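PDB 4MLG: beta-xylosidase from Uncultured organism, which probably hydrolyses xylo-oligosaccharides, releasing xylose from their non-reducing ends, as a calcium-containing beta-propeller enzyme of glycoside hydrolase family 43. Local coordinates for residues P16-F21 / S276-K281; N231-F236 / Y248-N253. One frame throughout, in Å; residues are numbered along the deposited sequence.

Contact 1 (P16-F21 / S276-K281); sequences PAAHVF and SIVEFK
The hydroxyl of S276 is gripped twice by the backbone of 16-21. S276 OG donates to the carbonyl oxygen of P16 at 3.1 Å and accepts from the backbone N of A18, also at 3.1 Å. The first bond meets the carbonyl from above its plane, with a C=O...OG angle of 106°. The second is moderately bent. S276 OG lies between its own backbone N and carbonyl carbon (chi1 65°), which turns it to the other segment. Beyond this polar end the contact is apolar. The CB of A18 meets CG1 of V278 at 3.6 Å. The other branch, V278 CG2, touches V20 CG2 at 3.7 Å. V20 CG2 also reaches the edge of the F280 ring, near its plane, 3.9 Å from F280 CD1. No backbone hydrogen bond joins the two strands, whose axes come no closer than 6.8 Å at an angle of 29°. This is side-chain packing between two sheets of the beta-propeller, near its calcium ion, about 5 Å from the A17 side chain. Strand 18-21 pairs with strand 24-32, whose L25 touches V278 and F280. Strand 276-280 pairs with strand 283-290, whose F287 touches A18, S276 and V278.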
# COMPACT_ATOMS: atom_id res chain seq x y z
N PRO A 16 5.47 19.40 -16.86
CA PRO A 16 6.85 19.31 -17.35
C PRO A 16 7.87 19.37 -16.22
O PRO A 16 7.68 20.09 -15.24
CB PRO A 16 6.98 20.55 -18.24
CG PRO A 16 6.04 21.52 -17.63
CD PRO A 16 4.88 20.72 -17.13
N ALA A 17 8.94 18.59 -16.36
CA ALA A 17 10.03 18.59 -15.40
C ALA A 17 11.34 18.74 -16.16
O ALA A 17 11.81 17.79 -16.79
CB ALA A 17 10.03 17.31 -14.59
N ALA A 18 11.93 19.93 -16.10
CA ALA A 18 13.11 20.23 -16.90
C ALA A 18 14.42 20.11 -16.12
O ALA A 18 14.52 20.53 -14.96
CB ALA A 18 12.99 21.61 -17.52
N HIS A 19 15.42 19.52 -16.77
CA HIS A 19 16.74 19.35 -16.18
C HIS A 19 17.81 19.59 -17.24
O HIS A 19 17.55 19.44 -18.43
CB HIS A 19 16.90 17.94 -15.61
CG HIS A 19 16.03 17.65 -14.43
ND1 HIS A 19 16.50 17.66 -13.14
CD2 HIS A 19 14.71 17.35 -14.35
CE1 HIS A 19 15.51 17.38 -12.31
NE2 HIS A 19 14.41 17.19 -13.02
N VAL A 20 19.00 19.96 -16.80
CA VAL A 20 20.11 20.19 -17.71
C VAL A 20 21.12 19.05 -17.64
O VAL A 20 21.85 18.91 -16.65
CB VAL A 20 20.82 21.53 -17.42
CG1 VAL A 20 21.89 21.79 -18.47
CG2 VAL A 20 19.81 22.66 -17.40
N PHE A 21 21.16 18.24 -18.69
CA PHE A 21 22.08 17.12 -18.77
C PHE A 21 22.95 17.24 -20.01
O PHE A 21 22.44 17.41 -21.12
CB PHE A 21 21.31 15.80 -18.81
CG PHE A 21 20.50 15.53 -17.57
CD1 PHE A 21 21.04 15.76 -16.31
CD2 PHE A 21 19.21 15.03 -17.66
CE1 PHE A 21 20.30 15.51 -15.17
CE2 PHE A 21 18.47 14.78 -16.52
CZ PHE A 21 19.01 15.02 -15.28
N SER A 276 8.04 23.61 -13.55
CA SER A 276 9.40 23.25 -13.15
C SER A 276 10.33 24.41 -13.52
O SER A 276 10.28 24.92 -14.64
CB SER A 276 9.86 21.97 -13.84
OG SER A 276 9.94 22.15 -15.25
N ILE A 277 11.16 24.82 -12.57
CA ILE A 277 12.06 25.95 -12.78
C ILE A 277 13.51 25.50 -12.93
O ILE A 277 14.01 24.72 -12.13
CB ILE A 277 11.96 26.96 -11.62
CG1 ILE A 277 10.50 27.36 -11.39
CG2 ILE A 277 12.82 28.18 -11.90
CD1 ILE A 277 10.30 28.34 -10.27
N VAL A 278 14.18 25.99 -13.97
CA VAL A 278 15.55 25.58 -14.27
C VAL A 278 16.29 26.69 -15.02
O VAL A 278 15.69 27.45 -15.78
CB VAL A 278 15.56 24.27 -15.10
CG1 VAL A 278 14.94 24.49 -16.47
CG2 VAL A 278 16.98 23.72 -15.22
N GLU A 279 17.60 26.79 -14.78
CA GLU A 279 18.43 27.76 -15.47
C GLU A 279 19.10 27.11 -16.68
O GLU A 279 19.69 26.04 -16.58
CB GLU A 279 19.50 28.32 -14.53
CG GLU A 279 20.41 29.36 -15.17
CD GLU A 279 21.51 29.83 -14.23
OE1 GLU A 279 21.84 29.09 -13.28
OE2 GLU A 279 22.03 30.95 -14.43
N PHE A 280 19.00 27.77 -17.84
CA PHE A 280 19.63 27.27 -19.05
C PHE A 280 20.24 28.40 -19.86
O PHE A 280 19.54 29.33 -20.28
CB PHE A 280 18.61 26.48 -19.90
CG PHE A 280 19.24 25.71 -21.02
CD1 PHE A 280 19.85 24.49 -20.79
CD2 PHE A 280 19.20 26.19 -22.32
CE1 PHE A 280 20.42 23.77 -21.82
CE2 PHE A 280 19.77 25.48 -23.36
CZ PHE A 280 20.38 24.26 -23.11
N LYS A 281 21.55 28.32 -20.07
CA LYS A 281 22.30 29.33 -20.81
C LYS A 281 22.17 30.75 -20.24
O LYS A 281 21.95 31.71 -20.98
CB LYS A 281 21.94 29.32 -22.30
CG LYS A 281 22.37 28.06 -23.03
CD LYS A 281 22.04 28.13 -24.51
CE LYS A 281 22.58 26.92 -25.25
NZ LYS A 281 22.22 26.94 -26.70

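Contact 2 (N231-F236 / Y248-N253); sequences NGKYYF and YATGDN
Y234 and G251 meet through their backbones: Y234 N donates to G251 O at 3.1 Å, and the return bond from G251 N to Y234 O is weak. Two residues along, F236 and A249 bond in both directions, A249 N to F236 O at 2.8 Å and F236 N to A249 O at 3.0 Å. Y234 CG is anti to the carbonyl carbon (chi1 -75°), which carries one ring face over the backbone of N253, whose C lies 4.1 Å from the ring plane. Y234 CE2 comes 3.4 Å from D252 O. N253 ND2 bonds D252 OD1 at 2.8 Å, while N253 OD1 takes the backbone N of G256. On the other side of the sheet, Y235 and Y248 run side by side. Y248 CD1 sits at the edge of the Y235 ring, 3.7 Å from Y235 CD1. Further out, Y234 OH bonds D142, Y235 OH the carbonyl of G314, and Y248 OH the backbone N of I316. An alanine in place of Y234 would probably leave D142 without this partner and open a gap beside the N253 backbone. The whole is an antiparallel beta hairpin, strands 233-239 and 246-251, part of a beta-propeller blade with 223-230 and 258-265.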
# COMPACT_ATOMS: atom_id res chain seq x y z
N ASN A 231 21.02 32.32 -5.94
CA ASN A 231 21.64 33.38 -5.14
C ASN A 231 21.75 33.03 -3.66
O ASN A 231 21.47 33.86 -2.79
CB ASN A 231 20.90 34.70 -5.33
CG ASN A 231 21.80 35.91 -5.15
OD1 ASN A 231 22.88 35.80 -4.56
ND2 ASN A 231 21.37 37.06 -5.65
N GLY A 232 22.15 31.80 -3.37
CA GLY A 232 22.32 31.35 -2.00
C GLY A 232 21.02 31.22 -1.23
O GLY A 232 21.00 31.39 -0.01
N LYS A 233 19.93 30.93 -1.93
CA LYS A 233 18.63 30.81 -1.29
C LYS A 233 17.81 29.68 -1.90
O LYS A 233 17.91 29.41 -3.10
CB LYS A 233 17.87 32.14 -1.39
CG LYS A 233 16.84 32.36 -0.29
CD LYS A 233 16.07 33.64 -0.50
CE LYS A 233 16.99 34.84 -0.63
NZ LYS A 233 16.24 36.10 -0.89
N TYR A 234 17.00 29.02 -1.08
CA TYR A 234 16.14 27.94 -1.55
C TYR A 234 14.79 28.47 -2.01
O TYR A 234 14.25 29.42 -1.43
CB TYR A 234 15.94 26.88 -0.46
CG TYR A 234 17.13 25.99 -0.23
CD1 TYR A 234 17.22 24.74 -0.84
CD2 TYR A 234 18.17 26.38 0.60
CE1 TYR A 234 18.30 23.91 -0.63
CE2 TYR A 234 19.27 25.56 0.82
CZ TYR A 234 19.33 24.33 0.20
OH TYR A 234 20.41 23.51 0.41
N TYR A 235 14.24 27.87 -3.06
CA TYR A 235 12.93 28.26 -3.56
C TYR A 235 12.02 27.05 -3.73
O TYR A 235 12.19 26.27 -4.66
CB TYR A 235 13.07 28.99 -4.90
CG TYR A 235 13.70 30.36 -4.81
CD1 TYR A 235 12.91 31.50 -4.67
CD2 TYR A 235 15.08 30.52 -4.88
CE1 TYR A 235 13.49 32.76 -4.59
CE2 TYR A 235 15.66 31.78 -4.81
CZ TYR A 235 14.86 32.89 -4.66
OH TYR A 235 15.43 34.14 -4.58
N PHE A 236 11.06 26.91 -2.83
CA PHE A 236 10.08 25.84 -2.94
C PHE A 236 8.80 26.36 -3.58
O PHE A 236 8.03 27.09 -2.95
CB PHE A 236 9.78 25.23 -1.57
CG PHE A 236 8.75 24.13 -1.61
CD1 PHE A 236 9.10 22.85 -2.02
CD2 PHE A 236 7.44 24.38 -1.24
CE1 PHE A 236 8.16 21.84 -2.06
CE2 PHE A 236 6.49 23.37 -1.28
CZ PHE A 236 6.85 22.09 -1.69
N TYR A 248 5.32 30.35 -4.43
CA TYR A 248 6.67 29.94 -4.04
C TYR A 248 7.04 30.44 -2.65
O TYR A 248 6.54 31.47 -2.19
CB TYR A 248 7.70 30.41 -5.07
CG TYR A 248 8.08 31.87 -4.96
CD1 TYR A 248 9.28 32.26 -4.38
CD2 TYR A 248 7.23 32.87 -5.43
CE1 TYR A 248 9.63 33.60 -4.28
CE2 TYR A 248 7.57 34.20 -5.34
CZ TYR A 248 8.77 34.56 -4.76
OH TYR A 248 9.11 35.89 -4.66
N ALA A 249 7.92 29.70 -1.98
CA ALA A 249 8.39 30.06 -0.65
C ALA A 249 9.91 30.00 -0.61
O ALA A 249 10.55 29.53 -1.55
CB ALA A 249 7.79 29.13 0.38
N THR A 250 10.50 30.49 0.48
CA THR A 250 11.95 30.50 0.61
C THR A 250 12.43 29.94 1.95
O THR A 250 11.73 30.02 2.96
CB THR A 250 12.53 31.92 0.42
OG1 THR A 250 11.87 32.83 1.30
CG2 THR A 250 12.35 32.38 -1.02
N GLY A 251 13.62 29.36 1.94
CA GLY A 251 14.22 28.77 3.13
C GLY A 251 15.72 28.70 2.99
O GLY A 251 16.28 29.06 1.96
N ASP A 252 16.40 28.23 4.04
CA ASP A 252 17.85 28.18 4.04
C ASP A 252 18.40 26.75 4.04
O ASP A 252 19.62 26.54 4.03
CB ASP A 252 18.42 28.96 5.22
CG ASP A 252 18.09 28.33 6.56
OD1 ASP A 252 17.05 27.64 6.66
OD2 ASP A 252 18.86 28.53 7.52
N ASN A 253 17.50 25.77 4.03
CA ASN A 253 17.90 24.36 4.02
C ASN A 253 16.77 23.47 3.51
O ASN A 253 15.60 23.83 3.61
CB ASN A 253 18.36 23.93 5.42
CG ASN A 253 17.21 23.78 6.39
OD1 ASN A 253 16.72 22.67 6.62
ND2 ASN A 253 16.79 24.89 6.99

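How the contacts relate
From the N terminus, strand 5-6 comes first and later joins the sheet of 283-290 and 302-308; 16-21 follows. The chain then runs through most of the propeller before 276-281 closes the long loop at contact 1. Contact 2 is nested inside that loop and closes a short hairpin between strands 233-239 and 246-251, so the two contacts do not cross. Contact 1 joins the 5-6 sheet, built from both chain ends, to the sheet of 18-21 and 24-32, whereas contact 2 pairs neighbouring strands within one sheet. Their nearest atoms are about 6 Å apart. Strand 223-230 lies between them: its W226 and H228 meet I277 of segment 276-281, and H228 also meets Y235 of contact 2.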